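Local atomic coordinates of CRISPR-associated protein, Cse2 family (Thermobifida fusca, PDB entry 4H79), a protein that probably binds nucleic acid as the CasB (Cse2) subunit of Cascade, the CRISPR-associated complex of type I-E systems. Residues Asp80-Ala91 with Ala171-Thr179; Met107-Val118 with Leu158-Leu169. All coordinates share one frame; numbering follows the deposited sequence.

Interaction 1: residues Asp80-Ala91 with Ala171-Thr179; sequences DMEVAENSAHIA and ADQLYQFRT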
loop_
_atom_site.group_PDB
_atom_site.type_symbol
_atom_site.label_atom_id
_atom_site.label_comp_id
_atom_site.label_asym_id
_atom_site.label_seq_id
_atom_site.Cartn_x
_atom_site.Cartn_y
_atom_site.Cartn_z
ATOM N N ASP A 80 -12.467 2.782 -14.576
ATOM C CA ASP A 80 -12.093 1.936 -13.447
ATOM C C ASP A 80 -10.740 1.204 -13.647
ATOM O O ASP A 80 -9.990 0.964 -12.646
ATOM C CB ASP A 80 -13.230 0.994 -13.064
ATOM C CG ASP A 80 -14.306 1.682 -12.116
ATOM O OD1 ASP A 80 -14.288 2.918 -11.883
ATOM O OD2 ASP A 80 -15.180 0.973 -11.587
ATOM N N MET A 81 -10.398 0.885 -14.909
ATOM C CA MET A 81 -9.094 0.269 -15.183
ATOM C C MET A 81 -7.971 1.223 -14.797
ATOM O O MET A 81 -6.990 0.791 -14.197
ATOM C CB MET A 81 -8.939 -0.216 -16.657
ATOM C CG MET A 81 -7.628 -0.957 -16.936
ATOM S SD MET A 81 -7.203 -2.149 -15.624
ATOM C CE MET A 81 -8.058 -3.617 -16.195
ATOM N N GLU A 82 -8.124 2.515 -15.127
ATOM C CA GLU A 82 -7.101 3.533 -14.829
ATOM C C GLU A 82 -6.891 3.671 -13.333
ATOM O O GLU A 82 -5.760 3.948 -12.895
ATOM C CB GLU A 82 -7.563 4.894 -15.332
ATOM C CG GLU A 82 -6.526 5.808 -15.970
ATOM C CD GLU A 82 -7.152 6.723 -17.032
ATOM O OE1 GLU A 82 -8.369 6.583 -17.325
ATOM O OE2 GLU A 82 -6.426 7.577 -17.588
ATOM N N VAL A 83 -7.993 3.576 -12.569
ATOM C CA VAL A 83 -7.936 3.701 -11.116
ATOM C C VAL A 83 -7.231 2.451 -10.550
ATOM O O VAL A 83 -6.382 2.571 -9.685
ATOM C CB VAL A 83 -9.317 3.934 -10.475
ATOM C CG1 VAL A 83 -9.214 3.863 -8.965
ATOM C CG2 VAL A 83 -9.879 5.304 -10.902
ATOM N N ALA A 84 -7.576 1.262 -11.051
ATOM C CA ALA A 84 -6.923 0.016 -10.620
ATOM C C ALA A 84 -5.436 0.027 -10.911
ATOM O O ALA A 84 -4.632 -0.389 -10.062
ATOM C CB ALA A 84 -7.572 -1.171 -11.303
ATOM N N GLU A 85 -5.059 0.497 -12.111
ATOM C CA GLU A 85 -3.625 0.628 -12.463
ATOM C C GLU A 85 -2.921 1.626 -11.537
ATOM O O GLU A 85 -1.807 1.377 -11.017
ATOM C CB GLU A 85 -3.474 1.103 -13.895
ATOM C CG GLU A 85 -3.818 0.079 -14.944
ATOM C CD GLU A 85 -3.690 0.639 -16.355
ATOM O OE1 GLU A 85 -3.755 1.872 -16.582
ATOM O OE2 GLU A 85 -3.535 -0.161 -17.285
ATOM N N ASN A 86 -3.569 2.769 -11.323
ATOM C CA ASN A 86 -3.042 3.742 -10.372
ATOM C C ASN A 86 -2.922 3.225 -8.911
ATOM O O ASN A 86 -1.920 3.484 -8.196
ATOM C CB ASN A 86 -3.850 5.041 -10.452
ATOM C CG ASN A 86 -3.139 6.192 -9.761
ATOM O OD1 ASN A 86 -1.882 6.304 -9.769
ATOM N ND2 ASN A 86 -3.926 7.043 -9.125
ATOM N N SER A 87 -3.916 2.468 -8.474
ATOM C CA SER A 87 -3.876 1.844 -7.150
ATOM C C SER A 87 -2.715 0.884 -7.007
ATOM O O SER A 87 -2.050 0.905 -5.964
ATOM C CB SER A 87 -5.193 1.139 -6.837
ATOM O OG SER A 87 -6.270 2.075 -6.893
ATOM N N ALA A 88 -2.490 0.038 -8.017
ATOM C CA ALA A 88 -1.320 -0.872 -8.036
ATOM C C ALA A 88 -0.021 -0.085 -8.039
ATOM O O ALA A 88 0.952 -0.418 -7.309
ATOM C CB ALA A 88 -1.333 -1.779 -9.264
ATOM N N HIS A 89 0.000 0.975 -8.834
ATOM C CA HIS A 89 1.213 1.834 -8.909
ATOM C C HIS A 89 1.538 2.480 -7.552
ATOM O O HIS A 89 2.736 2.480 -7.073
ATOM C CB HIS A 89 0.958 2.926 -9.971
ATOM C CG HIS A 89 2.112 3.878 -10.135
ATOM N ND1 HIS A 89 3.396 3.479 -9.982
ATOM C CD2 HIS A 89 2.155 5.234 -10.431
ATOM C CE1 HIS A 89 4.219 4.511 -10.179
ATOM N NE2 HIS A 89 3.465 5.591 -10.464
ATOM N N ILE A 90 0.501 3.040 -6.889
ATOM C CA ILE A 90 0.720 3.640 -5.547
ATOM C C ILE A 90 1.204 2.572 -4.533
ATOM O O ILE A 90 2.158 2.815 -3.751
ATOM C CB ILE A 90 -0.574 4.344 -5.012
ATOM C CG1 ILE A 90 -0.947 5.508 -5.943
ATOM C CG2 ILE A 90 -0.392 4.798 -3.557
ATOM C CD1 ILE A 90 -2.382 6.040 -5.755
ATOM N N ALA A 91 0.522 1.408 -4.534
ATOM C CA ALA A 91 0.898 0.367 -3.570
ATOM C C ALA A 91 2.350 -0.061 -3.756
ATOM O O ALA A 91 3.085 -0.236 -2.746
ATOM C CB ALA A 91 -0.038 -0.838 -3.669
ATOM N N ALA A 171 -3.731 -2.370 -1.721
ATOM C CA ALA A 171 -4.051 -2.108 -3.113
ATOM C C ALA A 171 -5.562 -2.201 -3.322
ATOM O O ALA A 171 -6.178 -1.324 -3.997
ATOM C CB ALA A 171 -3.291 -3.073 -4.057
ATOM N N ASP A 172 -6.186 -3.244 -2.761
ATOM C CA ASP A 172 -7.650 -3.356 -2.833
ATOM C C ASP A 172 -8.377 -2.124 -2.316
ATOM O O ASP A 172 -9.354 -1.641 -2.947
ATOM C CB ASP A 172 -8.165 -4.586 -2.106
ATOM C CG ASP A 172 -8.148 -5.830 -3.010
ATOM O OD1 ASP A 172 -7.913 -5.732 -4.255
ATOM O OD2 ASP A 172 -8.369 -6.919 -2.469
ATOM N N GLN A 173 -7.894 -1.631 -1.185
ATOM C CA GLN A 173 -8.547 -0.523 -0.473
ATOM C C GLN A 173 -8.320 0.777 -1.262
ATOM O O GLN A 173 -9.268 1.590 -1.399
ATOM C CB GLN A 173 -7.981 -0.401 0.976
ATOM C CG GLN A 173 -8.397 -1.562 1.850
ATOM C CD GLN A 173 -7.857 -1.470 3.216
ATOM O OE1 GLN A 173 -6.749 -0.929 3.442
ATOM N NE2 GLN A 173 -8.619 -1.992 4.175
ATOM N N LEU A 174 -7.090 0.952 -1.804
ATOM C CA LEU A 174 -6.801 2.051 -2.709
ATOM C C LEU A 174 -7.837 2.078 -3.884
ATOM O O LEU A 174 -8.426 3.129 -4.168
ATOM C CB LEU A 174 -5.373 1.985 -3.245
ATOM C CG LEU A 174 -4.296 2.480 -2.251
ATOM C CD1 LEU A 174 -2.875 2.079 -2.617
ATOM C CD2 LEU A 174 -4.306 4.001 -2.146
ATOM N N TYR A 175 -8.050 0.929 -4.551
ATOM C CA TYR A 175 -9.050 0.802 -5.613
ATOM C C TYR A 175 -10.460 1.093 -5.065
ATOM O O TYR A 175 -11.204 1.882 -5.645
ATOM C CB TYR A 175 -8.938 -0.604 -6.293
ATOM C CG TYR A 175 -9.858 -0.884 -7.391
ATOM C CD1 TYR A 175 -9.919 -0.032 -8.491
ATOM C CD2 TYR A 175 -10.684 -2.056 -7.404
ATOM C CE1 TYR A 175 -10.773 -0.300 -9.555
ATOM C CE2 TYR A 175 -11.530 -2.295 -8.458
ATOM C CZ TYR A 175 -11.531 -1.429 -9.527
ATOM O OH TYR A 175 -12.331 -1.656 -10.531
ATOM N N GLN A 176 -10.795 0.523 -3.906
ATOM C CA GLN A 176 -12.123 0.700 -3.301
ATOM C C GLN A 176 -12.456 2.170 -3.025
ATOM O O GLN A 176 -13.616 2.535 -2.996
ATOM C CB GLN A 176 -12.253 -0.139 -2.014
ATOM C CG GLN A 176 -13.624 -0.154 -1.394
ATOM C CD GLN A 176 -13.708 -1.105 -0.233
ATOM O OE1 GLN A 176 -12.671 -1.599 0.247
ATOM N NE2 GLN A 176 -14.929 -1.355 0.245
ATOM N N PHE A 177 -11.425 2.991 -2.849
ATOM C CA PHE A 177 -11.563 4.416 -2.567
ATOM C C PHE A 177 -12.254 5.221 -3.674
ATOM O O PHE A 177 -12.611 6.374 -3.434
ATOM C CB PHE A 177 -10.171 5.014 -2.309
ATOM C CG PHE A 177 -10.092 5.807 -1.057
ATOM C CD1 PHE A 177 -10.137 7.188 -1.113
ATOM C CD2 PHE A 177 -10.010 5.180 0.176
ATOM C CE1 PHE A 177 -10.100 7.926 0.037
ATOM C CE2 PHE A 177 -10.004 5.914 1.356
ATOM C CZ PHE A 177 -10.041 7.292 1.277
ATOM N N ARG A 178 -12.471 4.650 -4.859
ATOM C CA ARG A 178 -12.912 5.488 -6.019
ATOM C C ARG A 178 -14.279 6.045 -5.856
ATOM O O ARG A 178 -14.606 6.997 -6.577
ATOM C CB ARG A 178 -13.071 4.747 -7.337
ATOM C CG ARG A 178 -12.360 3.487 -7.537
ATOM C CD ARG A 178 -13.206 2.612 -8.446
ATOM N NE ARG A 178 -13.320 1.333 -7.757
ATOM C CZ ARG A 178 -14.150 0.391 -8.126
ATOM N NH1 ARG A 178 -14.886 0.633 -9.118
ATOM N NH2 ARG A 178 -14.247 -0.748 -7.471
ATOM N N THR A 179 -15.110 5.412 -5.004
ATOM C CA THR A 179 -16.533 5.858 -4.789
ATOM C C THR A 179 -16.674 6.392 -3.358
ATOM O O THR A 179 -15.924 5.973 -2.459
ATOM C CB THR A 179 -17.583 4.726 -5.053
ATOM O OG1 THR A 179 -17.524 3.737 -4.002
ATOM C CG2 THR A 179 -17.440 4.057 -6.523
#
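Y175 drops its ring as a knob into a hole formed by D80, V83, A84 and S87, the central feature of a helix-helix packing in this all-helical Cse2-family fold. Segments 80-91 and 171-176, parts of helices 80-99 and 167-176, run roughly antiparallel, at 141°, their axes approaching to 8.4 Å. With CG anti to the backbone N (chi1 -179°), the Y175 ring reaches the first turn of helix 80-99. Its edge meets D80 O, 3.4 Å from Y175 CE1, and V83 CG1 also lies near the ring plane, while A84 CB touches Y175 CE1 at 3.7 Å. One ring face carries the R178 guanidinium, whose NE sits 3.5 Å above the ring plane toward the rim. From there NH1 forms a salt bridge to D80 OD2, guanidinium and carboxylate planes standing at right angles; the modelled length is so short that its exact value is doubtful. A leucine in place of R178 would probably leave the D80 carboxylate without its charged mate and the face of Y175 without its flat partner. Farther along, L174 CD1 packs on I90 CG2 at 3.8 Å, and A91 CB touches A171 CB at 4.0 Å, small residues that let the helices come close. Around this layer, W16 of helix 16-33 touches A84, while helix 144-160 supplies Y144 against V83 and L147 against L174. The Y144 hydroxyl also bonds L174 O, and T179 caps helix 180-195 through G182 N. S87 OG lies beside Y175 N without bonding it; it bonds instead to V83 O at 2.8 Å, standing 43° out of the carbonyl plane, so that V83 O takes both this hydroxyl and S87 N.

Interaction 2: residues Met107-Val118 with Leu158-Leu169; sequences MHQRGWGLGEAV and LRRDAIPLDYGL. With EDO (1,2-ethanediol), chain C; EDO (1,2-ethanediol), chain B.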
loop_
_atom_site.group_PDB
_atom_site.type_symbol
_atom_site.label_atom_id
_atom_site.label_comp_id
_atom_site.label_asym_id
_atom_site.label_seq_id
_atom_site.Cartn_x
_atom_site.Cartn_y
_atom_site.Cartn_z
ATOM N N MET A 107 8.682 -6.342 4.664
ATOM C CA MET A 107 7.736 -5.210 4.969
ATOM C C MET A 107 6.358 -5.444 4.392
ATOM O O MET A 107 5.375 -4.806 4.775
ATOM C CB MET A 107 8.287 -3.864 4.543
ATOM C CG MET A 107 9.529 -3.439 5.382
ATOM S SD MET A 107 9.068 -3.316 7.196
ATOM C CE MET A 107 9.654 -4.812 7.925
ATOM N N HIS A 108 6.246 -6.407 3.477
ATOM C CA HIS A 108 4.936 -6.860 3.045
ATOM C C HIS A 108 4.595 -8.208 3.698
ATOM O O HIS A 108 5.276 -9.214 3.428
ATOM C CB HIS A 108 4.856 -6.949 1.499
ATOM C CG HIS A 108 3.710 -7.776 1.019
ATOM N ND1 HIS A 108 2.378 -7.433 1.239
ATOM C CD2 HIS A 108 3.693 -9.002 0.347
ATOM C CE1 HIS A 108 1.561 -8.422 0.735
ATOM N NE2 HIS A 108 2.353 -9.379 0.177
ATOM N N GLN A 109 3.570 -8.241 4.565
ATOM C CA GLN A 109 3.102 -9.493 5.214
ATOM C C GLN A 109 1.604 -9.465 5.198
ATOM O O GLN A 109 0.991 -8.450 5.596
ATOM C CB GLN A 109 3.616 -9.638 6.659
ATOM C CG GLN A 109 5.139 -9.798 6.682
ATOM C CD GLN A 109 5.727 -9.974 8.083
ATOM O OE1 GLN A 109 5.118 -10.624 8.903
ATOM N NE2 GLN A 109 6.924 -9.418 8.349
ATOM N N ARG A 110 1.003 -10.585 4.734
ATOM C CA ARG A 110 -0.440 -10.710 4.668
ATOM C C ARG A 110 -1.054 -10.576 6.045
ATOM O O ARG A 110 -0.486 -11.065 7.046
ATOM C CB ARG A 110 -0.878 -12.079 4.095
ATOM C CG ARG A 110 -0.516 -12.291 2.624
ATOM C CD ARG A 110 -1.110 -11.260 1.649
ATOM N NE ARG A 110 -2.528 -11.010 1.846
ATOM C CZ ARG A 110 -3.459 -11.913 1.634
ATOM N NH1 ARG A 110 -3.125 -13.089 1.177
ATOM N NH2 ARG A 110 -4.712 -11.636 1.848
ATOM N N GLY A 111 -2.233 -9.956 6.090
ATOM C CA GLY A 111 -3.027 -9.915 7.336
ATOM C C GLY A 111 -2.743 -8.662 8.158
ATOM O O GLY A 111 -3.436 -8.420 9.126
ATOM N N TRP A 112 -1.730 -7.861 7.782
ATOM C CA TRP A 112 -1.456 -6.575 8.474
ATOM C C TRP A 112 -2.252 -5.396 7.884
ATOM O O TRP A 112 -1.842 -4.774 6.845
ATOM C CB TRP A 112 0.039 -6.258 8.422
ATOM C CG TRP A 112 0.809 -7.056 9.407
ATOM C CD1 TRP A 112 1.282 -8.371 9.292
ATOM C CD2 TRP A 112 1.147 -6.630 10.777
ATOM N NE1 TRP A 112 1.925 -8.744 10.470
ATOM C CE2 TRP A 112 1.885 -7.742 11.390
ATOM C CE3 TRP A 112 0.944 -5.446 11.519
ATOM C CZ2 TRP A 112 2.393 -7.662 12.710
ATOM C CZ3 TRP A 112 1.423 -5.388 12.835
ATOM C CH2 TRP A 112 2.157 -6.467 13.414
ATOM N N GLY A 113 -3.364 -5.062 8.516
ATOM C CA GLY A 113 -4.202 -3.914 8.072
ATOM C C GLY A 113 -3.499 -2.599 8.453
ATOM O O GLY A 113 -2.682 -2.574 9.407
ATOM N N LEU A 114 -3.804 -1.522 7.709
ATOM C CA LEU A 114 -3.174 -0.237 7.974
ATOM C C LEU A 114 -3.470 0.331 9.406
ATOM O O LEU A 114 -2.575 0.883 10.056
ATOM C CB LEU A 114 -3.549 0.809 6.956
ATOM C CG LEU A 114 -2.880 2.182 7.093
ATOM C CD1 LEU A 114 -1.425 2.055 6.740
ATOM C CD2 LEU A 114 -3.542 3.149 6.080
ATOM N N GLY A 115 -4.707 0.187 9.863
ATOM C CA GLY A 115 -5.103 0.685 11.215
ATOM C C GLY A 115 -4.316 -0.067 12.309
ATOM O O GLY A 115 -3.747 0.564 13.239
ATOM N N GLU A 116 -4.237 -1.403 12.186
ATOM C CA GLU A 116 -3.465 -2.223 13.150
ATOM C C GLU A 116 -1.988 -1.816 13.140
ATOM O O GLU A 116 -1.365 -1.728 14.205
ATOM C CB GLU A 116 -3.525 -3.711 12.822
ATOM C CG GLU A 116 -4.927 -4.298 13.013
ATOM C CD GLU A 116 -5.829 -4.199 11.728
ATOM O OE1 GLU A 116 -5.708 -3.275 10.839
ATOM O OE2 GLU A 116 -6.697 -5.074 11.616
ATOM N N ALA A 117 -1.418 -1.624 11.950
ATOM C CA ALA A 117 0.015 -1.246 11.841
ATOM C C ALA A 117 0.251 0.090 12.475
ATOM O O ALA A 117 1.233 0.290 13.259
ATOM C CB ALA A 117 0.457 -1.228 10.354
ATOM N N VAL A 118 -0.595 1.046 12.143
ATOM C CA VAL A 118 -0.396 2.428 12.703
ATOM C C VAL A 118 -0.510 2.418 14.264
ATOM O O VAL A 118 0.225 3.105 14.974
ATOM C CB VAL A 118 -1.435 3.414 12.072
ATOM C CG1 VAL A 118 -1.483 4.738 12.868
ATOM C CG2 VAL A 118 -1.056 3.658 10.598
ATOM N N LEU A 158 5.977 3.727 9.668
ATOM C CA LEU A 158 5.953 2.264 9.840
ATOM C C LEU A 158 7.335 1.639 9.563
ATOM O O LEU A 158 7.736 0.696 10.273
ATOM C CB LEU A 158 4.924 1.608 8.909
ATOM C CG LEU A 158 3.470 2.011 9.138
ATOM C CD1 LEU A 158 2.582 1.282 8.081
ATOM C CD2 LEU A 158 3.003 1.620 10.619
ATOM N N ARG A 159 8.019 2.118 8.507
ATOM C CA ARG A 159 9.343 1.612 8.193
ATOM C C ARG A 159 10.309 1.795 9.337
ATOM O O ARG A 159 11.114 0.893 9.634
ATOM C CB ARG A 159 9.890 2.332 6.910
ATOM C CG ARG A 159 11.242 1.791 6.531
ATOM C CD ARG A 159 11.995 2.668 5.472
ATOM N NE ARG A 159 13.362 2.155 5.496
ATOM C CZ ARG A 159 14.236 2.420 6.459
ATOM N NH1 ARG A 159 13.944 3.343 7.403
ATOM N NH2 ARG A 159 15.423 1.831 6.419
ATOM N N ARG A 160 10.295 2.987 9.966
ATOM C CA ARG A 160 11.250 3.306 11.073
ATOM C C ARG A 160 11.076 2.302 12.239
ATOM O O ARG A 160 12.049 1.930 12.874
ATOM C CB ARG A 160 11.052 4.787 11.550
ATOM C CG ARG A 160 12.100 5.282 12.566
ATOM C CD ARG A 160 12.465 6.752 12.295
ATOM N NE ARG A 160 13.792 7.106 12.809
ATOM C CZ ARG A 160 14.019 7.540 14.050
ATOM N NH1 ARG A 160 15.274 7.834 14.446
ATOM N NH2 ARG A 160 12.990 7.684 14.900
ATOM N N ASP A 161 9.846 1.820 12.456
ATOM C CA ASP A 161 9.538 0.847 13.530
ATOM C C ASP A 161 9.546 -0.591 12.996
ATOM O O ASP A 161 9.222 -1.503 13.720
ATOM C CB ASP A 161 8.175 1.182 14.181
ATOM C CG ASP A 161 8.292 2.205 15.305
ATOM O OD1 ASP A 161 9.255 3.060 15.260
ATOM O OD2 ASP A 161 7.481 2.136 16.257
ATOM N N ALA A 162 9.862 -0.763 11.705
ATOM C CA ALA A 162 9.936 -2.086 11.060
ATOM C C ALA A 162 8.608 -2.820 11.184
ATOM O O ALA A 162 8.584 -4.037 11.434
ATOM C CB ALA A 162 11.066 -2.928 11.719
ATOM N N ILE A 163 7.489 -2.100 11.078
ATOM C CA ILE A 163 6.161 -2.723 11.108
ATOM C C ILE A 163 5.725 -2.998 9.648
ATOM O O ILE A 163 5.614 -2.037 8.834
ATOM C CB ILE A 163 5.143 -1.736 11.757
ATOM C CG1 ILE A 163 5.574 -1.415 13.211
ATOM C CG2 ILE A 163 3.683 -2.318 11.756
ATOM C CD1 ILE A 163 4.962 -0.062 13.719
ATOM N N PRO A 164 5.352 -4.242 9.343
ATOM C CA PRO A 164 4.953 -4.631 8.007
ATOM C C PRO A 164 3.513 -4.197 7.691
ATOM O O PRO A 164 2.708 -3.869 8.586
ATOM C CB PRO A 164 5.033 -6.181 8.078
ATOM C CG PRO A 164 4.705 -6.504 9.483
ATOM C CD PRO A 164 5.306 -5.390 10.291
ATOM N N LEU A 165 3.163 -4.224 6.418
ATOM C CA LEU A 165 1.819 -3.982 5.979
ATOM C C LEU A 165 1.413 -5.020 4.887
ATOM O O LEU A 165 2.253 -5.537 4.153
ATOM C CB LEU A 165 1.788 -2.569 5.429
ATOM C CG LEU A 165 0.585 -1.755 5.231
ATOM C CD1 LEU A 165 -0.173 -1.592 6.570
ATOM C CD2 LEU A 165 1.079 -0.367 4.616
ATOM N N ASP A 166 0.121 -5.319 4.786
ATOM C CA ASP A 166 -0.358 -6.192 3.698
ATOM C C ASP A 166 -0.633 -5.341 2.473
ATOM O O ASP A 166 -1.694 -4.639 2.387
ATOM C CB ASP A 166 -1.642 -6.904 4.144
ATOM C CG ASP A 166 -2.161 -7.853 3.101
ATOM O OD1 ASP A 166 -1.879 -7.681 1.863
ATOM O OD2 ASP A 166 -2.886 -8.774 3.548
ATOM N N TYR A 167 0.333 -5.331 1.529
ATOM C CA TYR A 167 0.190 -4.508 0.300
ATOM C C TYR A 167 -0.888 -4.964 -0.675
ATOM O O TYR A 167 -1.465 -4.125 -1.439
ATOM C CB TYR A 167 1.543 -4.320 -0.415
ATOM C CG TYR A 167 2.292 -3.206 0.336
ATOM C CD1 TYR A 167 2.090 -1.825 -0.002
ATOM C CD2 TYR A 167 3.161 -3.518 1.413
ATOM C CE1 TYR A 167 2.754 -0.819 0.744
ATOM C CE2 TYR A 167 3.838 -2.516 2.165
ATOM C CZ TYR A 167 3.608 -1.164 1.824
ATOM O OH TYR A 167 4.246 -0.145 2.526
ATOM N N GLY A 168 -1.203 -6.275 -0.668
ATOM C CA GLY A 168 -2.402 -6.801 -1.457
ATOM C C GLY A 168 -3.683 -6.175 -0.918
ATOM O O GLY A 168 -4.537 -5.634 -1.672
ATOM N N LEU A 169 -3.819 -6.219 0.413
ATOM C CA LEU A 169 -5.000 -5.595 1.019
ATOM C C LEU A 169 -5.033 -4.084 0.753
ATOM O O LEU A 169 -6.082 -3.520 0.363
ATOM C CB LEU A 169 -5.096 -5.882 2.507
ATOM C CG LEU A 169 -6.242 -5.227 3.295
ATOM C CD1 LEU A 169 -7.664 -5.527 2.692
ATOM C CD2 LEU A 169 -6.179 -5.601 4.795
HETATM C C1 EDO C . 3.325 -12.179 2.479
HETATM O O1 EDO C . 2.766 -12.574 3.762
HETATM C C2 EDO C . 4.779 -12.639 2.370
HETATM O O2 EDO C . 5.486 -11.944 3.397
HETATM C C1 EDO B . -1.174 -8.413 12.870
HETATM O O1 EDO B . -1.762 -9.188 11.822
HETATM C C2 EDO B . -2.262 -7.970 13.834
HETATM O O2 EDO B . -2.865 -6.762 13.345
HETATM O O HOH W 1 -2.852 -3.424 4.620
#
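L165 lies between M107 and Q109, its N bonded to M107 O and its O to Q109 N, in a single beta bridge centred on H108, and D166 N then bonds W112 O. D166 OD2 is gripped twice from the same face of the carboxylate: R110 NE arrives on the syn side at 2.8 Å, in a salt bridge, and G111 N on the anti side at 2.9 Å, both tilted about 30° out of its plane. The imidazole of H108 swings opposite the main-chain N (chi1 163°), which lets ND1 accept from Y167 N at 2.9 Å; NE2 is bonded to D22 of helix 16-33. P164 CG rests over one face of the W112 indole, 3.6 Å from the centroid of the five-membered ring, a CH-pi contact; an ethanediol carbon, probably from the crystallisation liquor, lies over the opposite face. A117 CB meets I163 CG2 at 3.7 Å and L158 CD2 at 3.8 Å on one side, and L165 CD1 abuts L114. Two loops thus meet ahead of two helices: type II turn Q109-W112, with G111 third, leads to N-cap G113, and N-cap D166 accepts from L169 N with OD1 at 2.8 Å.

Both interactions are largely buried and share helix 167-176, interaction 2 at its N-terminal end and interaction 1 in its later turns. They lie on opposite sides of the chain's centre, about 18 Å apart between centres, yet touch where A91 O packs on Y167 CD1 at 3.3 Å. Along the chain, interaction 2 is nested inside the loop closed by interaction 1. Their chemistry follows their setting: interaction 1 joins two helices whose backbones bond internally, so side-chain packing dominates, whereas interaction 2 adds backbone pairing across the contact. Each has one salt bridge, that of interaction 1 made from the loop after the helix. In interaction 2, R110 and G111 lie exposed, while M107, L114 and A117 are buried.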